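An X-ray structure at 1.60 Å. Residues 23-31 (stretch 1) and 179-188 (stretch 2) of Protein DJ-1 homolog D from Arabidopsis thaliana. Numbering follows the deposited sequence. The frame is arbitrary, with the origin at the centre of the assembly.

Stretch 1 23-31: QALQAFGIT
Stretch 2 179-188: FIQLFVKALG

Segments distant in sequence often pack through apolar side chains alone, and residues 23-31 and 179-188 of Protein DJ-1 homolog D illustrate the principle: no hydrogen bond crosses between them, and 277 Å² is buried in total. Helix 23-27 and helix 179-186 supply part of the contact and the residues after them the rest. Both helices enter from earlier in the chain, their axes approaching to 11.2 Å and crossing at -43° in roughly the same direction. The register is set by Leu25 and Ile180, whose CA atoms lie 7.9 Å apart. Ile180, Phe183, Val184 and Leu187 recur at three- and four-residue spacing, so one face of the helical turns points toward stretch 1.

Phe179 (chi1 t) opens the second stretch out of reach. Ile180 (m, t) meets three residues: its CD1 lies 4.1 Å from Ala24 CB, while its CG2 lies 4.1 Å from Leu25 CD2 and 3.9 Å from Phe28 CE2, at the edge of that ring (chi1 m, chi2 -23°). Gln181 (t, t) points away, its OE1 accepting a weak hydrogen bond, 3.4 Å, from Lys185 NZ.

The next turn brings Phe183 (chi1 t, chi2 59°) and Val184 (t). Leu25 (m, t) leaves its backbone sideways, yet its end reaches both: CD1 is 3.9 Å from Phe183 CE2, at the ring edge, and CD2 is 4.1 Å from Val184 CG2. That same Val184 CG2 sits 3.9 Å from Phe28 CD2.

Leu187 (m, t) places CD1 3.8 Å from CD1 of Ile30 (m, t), the closest approach. Gly188, at phi/psi 91/14, ends the helix in a Schellman motif, its positive phi accompanied by two bonds back into the last turn. Helix 23-27 gives way at Phe28 (-88/8), and Gly29 follows at 91/17; Ile30 N donates a hydrogen bond to Leu25 O, 3.0 Å, and by Thr31 the chain is in a strand. At both glycines a CB would jam against the preceding carbonyl oxygen.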

# COMPACT_ATOMS: atom_id res chain seq x y z
N GLN C 23 1.78 -6.25 26.47
CA GLN C 23 2.37 -7.56 26.68
C GLN C 23 3.50 -7.59 27.71
O GLN C 23 3.65 -8.56 28.45
CB GLN C 23 2.84 -8.14 25.35
CG GLN C 23 1.71 -8.20 24.33
CD GLN C 23 2.09 -8.96 23.08
OE1 GLN C 23 3.04 -8.60 22.38
NE2 GLN C 23 1.35 -10.03 22.80
N ALA C 24 4.29 -6.52 27.76
CA ALA C 24 5.39 -6.46 28.71
C ALA C 24 4.83 -6.47 30.13
O ALA C 24 5.27 -7.26 30.97
CB ALA C 24 6.22 -5.21 28.49
N LEU C 25 3.87 -5.60 30.40
CA LEU C 25 3.28 -5.52 31.73
C LEU C 25 2.68 -6.86 32.13
O LEU C 25 2.82 -7.29 33.28
CB LEU C 25 2.23 -4.41 31.78
CG LEU C 25 2.79 -3.00 31.57
CD1 LEU C 25 1.65 -2.00 31.64
CD2 LEU C 25 3.85 -2.67 32.62
N GLN C 26 2.00 -7.51 31.20
CA GLN C 26 1.41 -8.81 31.49
C GLN C 26 2.52 -9.81 31.80
O GLN C 26 2.40 -10.61 32.73
CB GLN C 26 0.58 -9.30 30.30
CG GLN C 26 -0.78 -8.64 30.21
CD GLN C 26 -1.62 -9.19 29.08
OE1 GLN C 26 -1.43 -8.83 27.92
NE2 GLN C 26 -2.54 -10.07 29.41
N ALA C 27 3.60 -9.76 31.04
CA ALA C 27 4.71 -10.68 31.27
C ALA C 27 5.27 -10.51 32.67
O ALA C 27 5.80 -11.46 33.26
CB ALA C 27 5.81 -10.45 30.24
N PHE C 28 5.15 -9.30 33.21
CA PHE C 28 5.66 -8.99 34.54
C PHE C 28 4.68 -9.29 35.66
O PHE C 28 4.92 -8.95 36.82
CB PHE C 28 6.09 -7.53 34.62
CG PHE C 28 7.08 -7.12 33.57
CD1 PHE C 28 7.87 -8.07 32.93
CD2 PHE C 28 7.22 -5.78 33.22
CE1 PHE C 28 8.81 -7.69 31.97
CE2 PHE C 28 8.16 -5.39 32.26
CZ PHE C 28 8.95 -6.35 31.64
N GLY C 29 3.56 -9.93 35.32
CA GLY C 29 2.57 -10.29 36.32
C GLY C 29 1.49 -9.26 36.59
O GLY C 29 0.82 -9.32 37.61
N ILE C 30 1.31 -8.32 35.67
CA ILE C 30 0.29 -7.29 35.83
C ILE C 30 -0.91 -7.61 34.95
O ILE C 30 -0.75 -7.98 33.80
CB ILE C 30 0.83 -5.90 35.42
CG1 ILE C 30 2.03 -5.52 36.29
CG2 ILE C 30 -0.26 -4.85 35.55
CD1 ILE C 30 2.76 -4.27 35.84
N THR C 31 -2.11 -7.48 35.51
CA THR C 31 -3.32 -7.72 34.73
C THR C 31 -3.57 -6.42 33.97
O THR C 31 -3.61 -5.35 34.57
CB THR C 31 -4.53 -8.02 35.64
OG1 THR C 31 -4.31 -9.26 36.31
CG2 THR C 31 -5.81 -8.10 34.82
N PHE C 179 10.63 3.84 30.19
CA PHE C 179 9.23 4.23 30.35
C PHE C 179 8.51 3.16 31.16
O PHE C 179 7.89 3.43 32.19
CB PHE C 179 8.59 4.36 28.97
CG PHE C 179 7.13 4.76 28.99
CD1 PHE C 179 6.72 5.98 29.51
CD2 PHE C 179 6.17 3.92 28.41
CE1 PHE C 179 5.38 6.38 29.44
CE2 PHE C 179 4.83 4.31 28.34
CZ PHE C 179 4.43 5.54 28.85
N ILE C 180 8.60 1.92 30.68
CA ILE C 180 7.95 0.80 31.33
C ILE C 180 8.57 0.50 32.70
O ILE C 180 7.86 0.20 33.65
CB ILE C 180 8.03 -0.45 30.41
CG1 ILE C 180 7.21 -0.19 29.15
CG2 ILE C 180 7.54 -1.69 31.16
CD1 ILE C 180 7.32 -1.26 28.08
N GLN C 181 9.89 0.60 32.80
CA GLN C 181 10.55 0.33 34.08
C GLN C 181 10.08 1.30 35.15
O GLN C 181 9.78 0.90 36.28
CB GLN C 181 12.07 0.43 33.93
CG GLN C 181 12.83 -0.20 35.09
CD GLN C 181 14.33 -0.03 34.97
OE1 GLN C 181 14.89 1.00 35.34
NE2 GLN C 181 15.00 -1.05 34.44
N LEU C 182 10.00 2.58 34.80
CA LEU C 182 9.57 3.60 35.74
C LEU C 182 8.13 3.38 36.18
O LEU C 182 7.77 3.63 37.33
CB LEU C 182 9.71 4.99 35.11
CG LEU C 182 11.14 5.50 34.91
CD1 LEU C 182 11.15 6.69 33.98
CD2 LEU C 182 11.74 5.86 36.27
N PHE C 183 7.30 2.91 35.25
CA PHE C 183 5.90 2.65 35.54
C PHE C 183 5.78 1.47 36.50
O PHE C 183 5.01 1.52 37.46
CB PHE C 183 5.14 2.36 34.24
CG PHE C 183 3.65 2.25 34.40
CD1 PHE C 183 2.91 3.32 34.91
CD2 PHE C 183 2.98 1.10 34.00
CE1 PHE C 183 1.52 3.23 35.02
CE2 PHE C 183 1.59 1.00 34.11
CZ PHE C 183 0.86 2.07 34.62
N VAL C 184 6.56 0.43 36.24
CA VAL C 184 6.56 -0.75 37.09
C VAL C 184 6.97 -0.34 38.51
O VAL C 184 6.36 -0.76 39.49
CB VAL C 184 7.53 -1.82 36.56
CG1 VAL C 184 7.73 -2.92 37.59
CG2 VAL C 184 6.97 -2.42 35.27
N LYS C 185 8.02 0.47 38.60
CA LYS C 185 8.50 0.94 39.89
C LYS C 185 7.45 1.78 40.59
O LYS C 185 7.26 1.70 41.80
CB LYS C 185 9.79 1.74 39.71
CG LYS C 185 10.99 0.88 39.35
CD LYS C 185 12.24 1.72 39.17
CE LYS C 185 13.44 0.85 38.86
NZ LYS C 185 14.66 1.67 38.62
N ALA C 186 6.75 2.59 39.80
CA ALA C 186 5.69 3.46 40.32
C ALA C 186 4.57 2.61 40.92
O ALA C 186 3.92 3.02 41.88
CB ALA C 186 5.15 4.34 39.21
N LEU C 187 4.36 1.43 40.34
CA LEU C 187 3.32 0.52 40.82
C LEU C 187 3.78 -0.27 42.04
O LEU C 187 3.06 -1.14 42.53
CB LEU C 187 2.93 -0.45 39.70
CG LEU C 187 2.23 0.17 38.48
CD1 LEU C 187 2.13 -0.86 37.37
CD2 LEU C 187 0.85 0.66 38.89
N GLY C 188 4.99 0.03 42.51
CA GLY C 188 5.52 -0.66 43.68
C GLY C 188 6.34 -1.89 43.33
O GLY C 188 6.65 -2.71 44.19